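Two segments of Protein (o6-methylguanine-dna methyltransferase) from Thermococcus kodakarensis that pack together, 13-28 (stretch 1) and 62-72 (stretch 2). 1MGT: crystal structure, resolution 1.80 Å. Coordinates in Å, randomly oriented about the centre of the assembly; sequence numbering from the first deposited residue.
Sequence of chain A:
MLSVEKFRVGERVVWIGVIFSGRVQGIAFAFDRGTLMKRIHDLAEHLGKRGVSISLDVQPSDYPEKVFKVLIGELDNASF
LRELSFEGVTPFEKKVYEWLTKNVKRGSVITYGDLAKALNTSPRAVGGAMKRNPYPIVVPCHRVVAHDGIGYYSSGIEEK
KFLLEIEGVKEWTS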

ATOM      1  N   VAL A  13       5.633 -15.526  -7.119  1.00 15.53           N
ATOM      2  CA  VAL A  13       4.225 -15.680  -6.748  1.00 15.11           C
ATOM      3  C   VAL A  13       3.933 -14.524  -5.781  1.00 13.82           C
ATOM      4  O   VAL A  13       4.801 -14.296  -4.938  1.00 16.05           O
ATOM      5  N   VAL A  14       2.864 -13.810  -5.987  1.00 12.58           N
ATOM      6  CA  VAL A  14       2.517 -12.711  -5.087  1.00 13.84           C
ATOM      7  C   VAL A  14       1.113 -12.992  -4.506  1.00 12.16           C
ATOM      8  O   VAL A  14       0.187 -13.213  -5.277  1.00 13.36           O
ATOM      9  N   TRP A  15       0.998 -12.922  -3.196  1.00 11.36           N
ATOM     10  CA  TRP A  15      -0.291 -13.124  -2.525  1.00 11.51           C
ATOM     11  C   TRP A  15      -0.842 -11.743  -2.147  1.00 11.88           C
ATOM     12  O   TRP A  15      -0.062 -10.954  -1.603  1.00 11.94           O
ATOM     13  N   ILE A  16      -2.093 -11.464  -2.427  1.00 10.91           N
ATOM     14  CA  ILE A  16      -2.663 -10.158  -2.087  1.00 10.95           C
ATOM     15  C   ILE A  16      -3.901 -10.380  -1.195  1.00 12.61           C
ATOM     16  O   ILE A  16      -4.712 -11.241  -1.532  1.00 13.23           O
ATOM     17  N   GLY A  17      -3.991  -9.604  -0.114  1.00 11.46           N
ATOM     18  CA  GLY A  17      -5.143  -9.759   0.795  1.00 10.40           C
ATOM     19  C   GLY A  17      -5.817  -8.389   0.886  1.00 11.23           C
ATOM     20  O   GLY A  17      -5.096  -7.388   0.950  1.00 11.52           O
ATOM     21  N   VAL A  18      -7.132  -8.324   0.835  1.00  9.51           N
ATOM     22  CA  VAL A  18      -7.851  -7.063   0.914  1.00  9.64           C
ATOM     23  C   VAL A  18      -8.949  -7.162   2.002  1.00 11.21           C
ATOM     24  O   VAL A  18      -9.740  -8.104   1.959  1.00 12.04           O
ATOM     25  N   ILE A  19      -8.871  -6.265   2.951  1.00 10.86           N
ATOM     26  CA  ILE A  19      -9.876  -6.192   4.022  1.00 10.47           C
ATOM     27  C   ILE A  19     -10.877  -5.176   3.497  1.00 12.38           C
ATOM     28  O   ILE A  19     -10.476  -4.074   3.056  1.00 10.50           O
ATOM     29  N   PHE A  20     -12.169  -5.491   3.487  1.00 10.51           N
ATOM     30  CA  PHE A  20     -13.116  -4.523   2.942  1.00  9.70           C
ATOM     31  C   PHE A  20     -14.488  -4.669   3.608  1.00 13.52           C
ATOM     32  O   PHE A  20     -14.784  -5.714   4.192  1.00 11.38           O
ATOM     33  N   SER A  21     -15.247  -3.618   3.504  1.00 13.80           N
ATOM     34  CA  SER A  21     -16.613  -3.569   4.060  1.00 17.81           C
ATOM     35  C   SER A  21     -17.317  -2.475   3.261  1.00 20.40           C
ATOM     36  O   SER A  21     -17.326  -1.329   3.749  1.00 23.67           O
ATOM     37  N   GLY A  22     -17.741  -2.739   2.052  1.00 20.39           N
ATOM     38  CA  GLY A  22     -18.396  -1.582   1.337  1.00 23.03           C
ATOM     39  C   GLY A  22     -17.356  -0.921   0.425  1.00 24.10           C
ATOM     40  O   GLY A  22     -17.614  -0.706  -0.764  1.00 27.86           O
ATOM     41  N   ARG A  23     -16.224  -0.553   0.984  1.00 21.05           N
ATOM     42  CA  ARG A  23     -15.082   0.053   0.302  1.00 19.41           C
ATOM     43  C   ARG A  23     -13.842  -0.599   0.951  1.00 17.08           C
ATOM     44  O   ARG A  23     -13.984  -1.285   1.975  1.00 15.10           O
ATOM     45  N   VAL A  24     -12.666  -0.399   0.386  1.00 12.89           N
ATOM     46  CA  VAL A  24     -11.450  -0.989   0.943  1.00 11.90           C
ATOM     47  C   VAL A  24     -11.003  -0.370   2.241  1.00 12.03           C
ATOM     48  O   VAL A  24     -10.888   0.831   2.440  1.00 12.80           O
ATOM     49  N   GLN A  25     -10.691  -1.225   3.231  1.00  9.36           N
ATOM     50  CA  GLN A  25     -10.229  -0.830   4.529  1.00  9.31           C
ATOM     51  C   GLN A  25      -8.725  -1.098   4.683  1.00  7.44           C
ATOM     52  O   GLN A  25      -8.056  -0.473   5.501  1.00 10.02           O
ATOM     53  N   GLY A  26      -8.230  -2.103   3.945  1.00  8.34           N
ATOM     54  CA  GLY A  26      -6.780  -2.382   4.110  1.00  8.68           C
ATOM     55  C   GLY A  26      -6.316  -3.360   3.057  1.00  9.88           C
ATOM     56  O   GLY A  26      -7.089  -4.178   2.528  1.00 10.35           O
ATOM     57  N   ILE A  27      -5.023  -3.269   2.727  1.00  7.66           N
ATOM     58  CA  ILE A  27      -4.432  -4.159   1.733  1.00  9.80           C
ATOM     59  C   ILE A  27      -3.089  -4.640   2.259  1.00  9.35           C
ATOM     60  O   ILE A  27      -2.401  -3.871   2.934  1.00 10.75           O
ATOM     61  N   ALA A  28      -2.752  -5.908   1.977  1.00 10.13           N
ATOM     62  CA  ALA A  28      -1.455  -6.427   2.374  1.00  9.75           C
ATOM     63  C   ALA A  28      -0.982  -7.339   1.222  1.00  9.86           C
ATOM     64  O   ALA A  28      -1.770  -7.822   0.435  1.00 11.33           O
ATOM     65  N   ASP A  62     -13.619  -9.055  -6.129  1.00 19.94           N
ATOM     66  CA  ASP A  62     -12.715  -8.754  -7.238  1.00 21.30           C
ATOM     67  C   ASP A  62     -11.636  -7.766  -6.796  1.00 19.19           C
ATOM     68  O   ASP A  62     -10.817  -7.365  -7.626  1.00 18.53           O
ATOM     69  N   TYR A  63     -11.580  -7.413  -5.520  1.00 16.30           N
ATOM     70  CA  TYR A  63     -10.580  -6.470  -5.027  1.00 14.83           C
ATOM     71  C   TYR A  63      -9.148  -6.907  -5.227  1.00 14.24           C
ATOM     72  O   TYR A  63      -8.315  -6.108  -5.724  1.00 13.34           O
ATOM     73  N   PRO A  64      -8.777  -8.130  -4.884  1.00 13.61           N
ATOM     74  CA  PRO A  64      -7.421  -8.613  -5.084  1.00 14.21           C
ATOM     75  C   PRO A  64      -6.997  -8.469  -6.544  1.00 14.68           C
ATOM     76  O   PRO A  64      -5.880  -8.020  -6.842  1.00 15.18           O
ATOM     77  N   GLU A  65      -7.853  -8.829  -7.487  1.00 15.66           N
ATOM     78  CA  GLU A  65      -7.518  -8.701  -8.894  1.00 19.01           C
ATOM     79  C   GLU A  65      -7.371  -7.217  -9.275  1.00 16.71           C
ATOM     80  O   GLU A  65      -6.518  -6.912 -10.097  1.00 17.84           O
ATOM     81  N   LYS A  66      -8.182  -6.336  -8.720  1.00 15.00           N
ATOM     82  CA  LYS A  66      -8.047  -4.899  -9.078  1.00 16.79           C
ATOM     83  C   LYS A  66      -6.705  -4.378  -8.578  1.00 15.10           C
ATOM     84  O   LYS A  66      -6.004  -3.650  -9.290  1.00 14.82           O
ATOM     85  N   VAL A  67      -6.321  -4.764  -7.363  1.00 12.39           N
ATOM     86  CA  VAL A  67      -5.036  -4.377  -6.810  1.00 12.09           C
ATOM     87  C   VAL A  67      -3.916  -4.933  -7.696  1.00 12.44           C
ATOM     88  O   VAL A  67      -2.957  -4.224  -7.998  1.00 13.17           O
ATOM     89  N   PHE A  68      -3.999  -6.192  -8.154  1.00 11.93           N
ATOM     90  CA  PHE A  68      -2.991  -6.762  -9.024  1.00 13.08           C
ATOM     91  C   PHE A  68      -2.861  -5.958 -10.326  1.00 14.12           C
ATOM     92  O   PHE A  68      -1.740  -5.791 -10.823  1.00 13.32           O
ATOM     93  N   LYS A  69      -3.978  -5.483 -10.865  1.00 14.38           N
ATOM     94  CA  LYS A  69      -3.946  -4.675 -12.090  1.00 15.15           C
ATOM     95  C   LYS A  69      -3.181  -3.371 -11.838  1.00 15.00           C
ATOM     96  O   LYS A  69      -2.495  -2.898 -12.758  1.00 15.19           O
ATOM     97  N   VAL A  70      -3.309  -2.797 -10.634  1.00 12.48           N
ATOM     98  CA  VAL A  70      -2.519  -1.571 -10.378  1.00 14.08           C
ATOM     99  C   VAL A  70      -1.052  -1.945 -10.289  1.00 13.83           C
ATOM    100  O   VAL A  70      -0.141  -1.293 -10.828  1.00 13.13           O
ATOM    101  N   LEU A  71      -0.720  -3.045  -9.591  1.00 12.73           N
ATOM    102  CA  LEU A  71       0.631  -3.508  -9.430  1.00 13.73           C
ATOM    103  C   LEU A  71       1.348  -3.701 -10.777  1.00 15.29           C
ATOM    104  O   LEU A  71       2.511  -3.292 -10.892  1.00 15.09           O
ATOM    105  N   ILE A  72       0.677  -4.316 -11.748  1.00 14.42           N
ATOM    106  CA  ILE A  72       1.331  -4.569 -13.035  1.00 16.28           C
ATOM    107  C   ILE A  72       1.174  -3.427 -14.017  1.00 17.70           C
ATOM    108  O   ILE A  72       1.635  -3.545 -15.168  1.00 19.96           O
TER

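The helix of stretch 2 (63-71) lies across one face of the hairpin formed by strands 13-20 and 24-28. Its axis passes 8.0 Å from that of strand 13-20, at an angle of 123° between their N-to-C directions. Strand alternation sends Val-14, Ile-16, Val-18 and Phe-20 toward the helix, while Ile-19 points away.

The apolar centre is built around Ile-16, Val-18 and Val-67. Ile-16 has chi1 m and chi2 t. Its CG2 lies 4.1 Å from Val-67 CG1. Its CD1 reaches the helix backbone, 3.9 Å from Phe-68 N and 4.0 Å from Pro-64 O. These are van der Waals contacts; the same N and O are already paired, in the helix hydrogen bond from Phe-68 N to Pro-64 O (2.9 Å). Ile-16 CD1 also sits 4.0 Å from Phe-68 CB and lies at the edge of the Phe-68 ring, near its plane. Phe-68 is t, and its CA-to-CB bond points sideways.

Val-18, also t, places CG2 4.1 Å from Val-67 CG2 and 4.1 Å from Pro-64 CG. The Pro-64 ring has a C-gamma exo pucker. Val-67 is t and points toward the strands. Its CG2 also meets Ile-27 CD1 at 4.1 Å, so this one methyl touches both strands of the hairpin. Ile-27 is m at chi1 and t at chi2.

Toward the C-terminal end of the helix the packing loosens. Val-14 (t) and Leu-71 (t, t) point toward each other's stretch, but Val-14 CG1 and Leu-71 CD1 are 4.4 Å apart.

At the other end, Tyr-63 has more of its surface covered by the opposite stretch than any other residue (111 Å²). Its chi1 is m. Val-18 CG1 packs 3.7 Å from Tyr-63 CB. Val-24, t, lays CG2 over one face of the tyrosine ring, 3.6 Å from Tyr-63 CE2, in a CH-pi contact. Phe-20, with chi1 p, brings CG to 3.8 Å from Tyr-63 CD1. The two ring planes meet obliquely, at 59°.

The polar edge lies at the turn between the strands. Tyr-63 OH ends 3.8 Å from Gly-22 O and 3.9 Å from Arg-23 CA; neither is a hydrogen bond. Gly-22 has a positive phi, and a CB there would jam against the carbonyl O of Ser-21. The Arg-23 CA-to-CB bond points away. No hydrogen bond joins the two stretches, so the contact rests on apolar packing. Within stretch 2, Lys-66 NZ and Asp-62 OD1 form a long salt bridge of 3.8 Å.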

ATOM      1  CB  VAL A  13       3.935 -17.022  -6.077  1.00 17.00           C
ATOM      2  CG1 VAL A  13       2.554 -17.028  -5.458  1.00 19.76           C
ATOM      3  CG2 VAL A  13       3.984 -18.149  -7.138  1.00 18.15           C
ATOM      4  CB  VAL A  14       2.443 -11.355  -5.825  1.00 16.19           C
ATOM      5  CG1 VAL A  14       2.006 -10.246  -4.894  1.00 19.23           C
ATOM      6  CG2 VAL A  14       3.836 -10.999  -6.390  1.00 19.90           C
ATOM      7  CB  TRP A  15      -0.043 -13.904  -1.214  1.00 13.58           C
ATOM      8  CG  TRP A  15       0.187 -15.368  -1.484  1.00 15.89           C
ATOM      9  CD1 TRP A  15       1.349 -15.992  -1.795  1.00 17.04           C
ATOM     10  CD2 TRP A  15      -0.832 -16.376  -1.462  1.00 16.18           C
ATOM     11  NE1 TRP A  15       1.125 -17.338  -1.980  1.00 18.20           N
ATOM     12  CE2 TRP A  15      -0.200 -17.601  -1.775  1.00 17.52           C
ATOM     13  CE3 TRP A  15      -2.207 -16.345  -1.215  1.00 16.11           C
ATOM     14  CZ2 TRP A  15      -0.913 -18.796  -1.834  1.00 17.80           C
ATOM     15  CZ3 TRP A  15      -2.910 -17.547  -1.280  1.00 18.37           C
ATOM     16  CH2 TRP A  15      -2.252 -18.747  -1.590  1.00 16.87           C
ATOM     17  CB  ILE A  16      -3.030  -9.379  -3.352  1.00 12.07           C
ATOM     18  CG1 ILE A  16      -1.757  -8.985  -4.150  1.00 12.42           C
ATOM     19  CG2 ILE A  16      -3.804  -8.105  -3.024  1.00 12.29           C
ATOM     20  CD1 ILE A  16      -2.114  -8.405  -5.525  1.00 12.29           C
ATOM     21  CB  VAL A  18      -8.518  -6.688  -0.421  1.00  9.91           C
ATOM     22  CG1 VAL A  18      -9.234  -5.333  -0.299  1.00 10.92           C
ATOM     23  CG2 VAL A  18      -7.497  -6.596  -1.567  1.00 10.65           C
ATOM     24  CB  ILE A  19      -9.271  -5.708   5.332  1.00 10.08           C
ATOM     25  CG1 ILE A  19      -8.109  -6.633   5.768  1.00 11.07           C
ATOM     26  CG2 ILE A  19     -10.375  -5.609   6.376  1.00 11.53           C
ATOM     27  CD1 ILE A  19      -7.430  -6.151   7.056  1.00 13.08           C
ATOM     28  CB  PHE A  20     -13.314  -4.740   1.436  1.00 12.41           C
ATOM     29  CG  PHE A  20     -13.887  -6.078   1.048  1.00 14.19           C
ATOM     30  CD1 PHE A  20     -15.256  -6.174   0.757  1.00 17.01           C
ATOM     31  CD2 PHE A  20     -13.109  -7.200   0.966  1.00 13.93           C
ATOM     32  CE1 PHE A  20     -15.805  -7.398   0.399  1.00 17.33           C
ATOM     33  CE2 PHE A  20     -13.654  -8.429   0.621  1.00 15.20           C
ATOM     34  CZ  PHE A  20     -15.009  -8.528   0.322  1.00 15.64           C
ATOM     35  CB  SER A  21     -16.534  -3.149   5.524  1.00 21.42           C
ATOM     36  OG  SER A  21     -17.833  -3.107   6.091  1.00 25.31           O
ATOM     37  CB  ARG A  23     -15.055   1.560   0.399  1.00 21.15           C
ATOM     38  CG  ARG A  23     -15.844   2.298  -0.685  1.00 26.13           C
ATOM     39  CD  ARG A  23     -15.592   3.816  -0.571  1.00 29.30           C
ATOM     40  NE  ARG A  23     -15.924   4.239   0.787  1.00 34.36           N
ATOM     41  CZ  ARG A  23     -15.876   5.457   1.303  1.00 36.18           C
ATOM     42  NH1 ARG A  23     -15.481   6.499   0.584  1.00 37.34           N
ATOM     43  NH2 ARG A  23     -16.231   5.647   2.576  1.00 36.43           N
ATOM     44  CB  VAL A  24     -10.322  -0.937  -0.116  1.00 10.83           C
ATOM     45  CG1 VAL A  24      -9.008  -1.431   0.480  1.00 13.59           C
ATOM     46  CG2 VAL A  24     -10.709  -1.710  -1.368  1.00 12.78           C
ATOM     47  CB  GLN A  25     -10.960  -1.664   5.623  1.00 11.21           C
ATOM     48  CG  GLN A  25     -12.449  -1.281   5.722  1.00 13.88           C
ATOM     49  CD  GLN A  25     -13.163  -2.144   6.757  1.00 14.70           C
ATOM     50  OE1 GLN A  25     -13.139  -3.359   6.613  1.00 13.86           O
ATOM     51  NE2 GLN A  25     -13.772  -1.542   7.780  1.00 15.87           N
ATOM     52  CB  ILE A  27      -4.092  -3.381   0.422  1.00 11.39           C
ATOM     53  CG1 ILE A  27      -5.358  -2.820  -0.204  1.00 13.59           C
ATOM     54  CG2 ILE A  27      -3.327  -4.272  -0.553  1.00 10.81           C
ATOM     55  CD1 ILE A  27      -5.135  -1.747  -1.264  1.00 14.65           C
ATOM     56  CB  ALA A  28      -1.433  -7.216   3.668  1.00  9.66           C
ATOM     57  CB  ASP A  62     -13.472  -8.220  -8.444  1.00 24.82           C
ATOM     58  CG  ASP A  62     -14.152  -6.907  -8.235  1.00 27.80           C
ATOM     59  OD1 ASP A  62     -14.612  -6.293  -9.238  1.00 33.37           O
ATOM     60  OD2 ASP A  62     -14.275  -6.435  -7.086  1.00 31.03           O
ATOM     61  CB  TYR A  63     -10.852  -6.065  -3.590  1.00 16.77           C
ATOM     62  CG  TYR A  63     -11.922  -5.005  -3.449  1.00 18.78           C
ATOM     63  CD1 TYR A  63     -12.968  -5.200  -2.558  1.00 19.81           C
ATOM     64  CD2 TYR A  63     -11.889  -3.829  -4.178  1.00 19.33           C
ATOM     65  CE1 TYR A  63     -13.955  -4.236  -2.404  1.00 22.92           C
ATOM     66  CE2 TYR A  63     -12.874  -2.870  -4.032  1.00 20.90           C
ATOM     67  CZ  TYR A  63     -13.892  -3.079  -3.146  1.00 22.05           C
ATOM     68  OH  TYR A  63     -14.895  -2.133  -2.982  1.00 26.47           O
ATOM     69  CB  PRO A  64      -7.468 -10.070  -4.648  1.00 13.83           C
ATOM     70  CG  PRO A  64      -8.563 -10.041  -3.574  1.00 13.70           C
ATOM     71  CD  PRO A  64      -9.631  -9.157  -4.231  1.00 12.99           C
ATOM     72  CB  GLU A  65      -8.537  -9.373  -9.805  1.00 22.81           C
ATOM     73  CG  GLU A  65      -8.043  -9.421 -11.263  1.00 29.41           C
ATOM     74  CD  GLU A  65      -9.095  -9.928 -12.217  1.00 33.80           C
ATOM     75  OE1 GLU A  65      -8.788 -10.089 -13.424  1.00 37.53           O
ATOM     76  OE2 GLU A  65     -10.242 -10.178 -11.787  1.00 35.46           O
ATOM     77  CB  LYS A  66      -9.173  -4.080  -8.485  1.00 20.69           C
ATOM     78  CG  LYS A  66     -10.518  -4.264  -9.182  1.00 25.48           C
ATOM     79  CD  LYS A  66     -11.543  -3.439  -8.406  1.00 29.15           C
ATOM     80  CE  LYS A  66     -12.925  -3.488  -9.052  1.00 30.91           C
ATOM     81  NZ  LYS A  66     -13.886  -2.784  -8.123  1.00 33.98           N
ATOM     82  CB  VAL A  67      -4.854  -4.797  -5.359  1.00 11.14           C
ATOM     83  CG1 VAL A  67      -3.442  -4.490  -4.865  1.00  8.54           C
ATOM     84  CG2 VAL A  67      -5.904  -4.127  -4.470  1.00 11.77           C
ATOM     85  CB  PHE A  68      -3.340  -8.224  -9.363  1.00 12.92           C
ATOM     86  CG  PHE A  68      -2.301  -8.902 -10.218  1.00 15.60           C
ATOM     87  CD1 PHE A  68      -1.058  -9.192  -9.728  1.00 16.09           C
ATOM     88  CD2 PHE A  68      -2.635  -9.241 -11.526  1.00 16.13           C
ATOM     89  CE1 PHE A  68      -0.107  -9.817 -10.517  1.00 18.52           C
ATOM     90  CE2 PHE A  68      -1.694  -9.873 -12.330  1.00 17.89           C
ATOM     91  CZ  PHE A  68      -0.440 -10.151 -11.824  1.00 17.92           C
ATOM     92  CB  LYS A  69      -5.357  -4.366 -12.567  1.00 17.17           C
ATOM     93  CG  LYS A  69      -5.979  -5.571 -13.301  1.00 21.86           C
ATOM     94  CD  LYS A  69      -7.414  -5.220 -13.654  1.00 26.29           C
ATOM     95  CE  LYS A  69      -8.153  -6.380 -14.314  1.00 29.39           C
ATOM     96  NZ  LYS A  69      -9.509  -5.893 -14.751  1.00 32.51           N
ATOM     97  CB  VAL A  70      -2.990  -0.922  -9.048  1.00 13.96           C
ATOM     98  CG1 VAL A  70      -2.067   0.234  -8.672  1.00 14.12           C
ATOM     99  CG2 VAL A  70      -4.418  -0.449  -9.217  1.00 14.11           C
ATOM    100  CB  LEU A  71       0.652  -4.879  -8.697  1.00 14.36           C
ATOM    101  CG  LEU A  71       1.999  -5.376  -8.176  1.00 17.02           C
ATOM    102  CD1 LEU A  71       1.800  -6.350  -6.998  1.00 19.33           C
ATOM    103  CD2 LEU A  71       2.788  -6.085  -9.259  1.00 18.82           C
ATOM    104  CB  ILE A  72       0.886  -5.912 -13.657  1.00 16.60           C
ATOM    105  CG1 ILE A  72      -0.588  -5.888 -13.998  1.00 17.63           C
ATOM    106  CG2 ILE A  72       1.216  -7.069 -12.716  1.00 16.65           C
ATOM    107  CD1 ILE A  72      -1.082  -7.158 -14.710  1.00 20.13           C
TER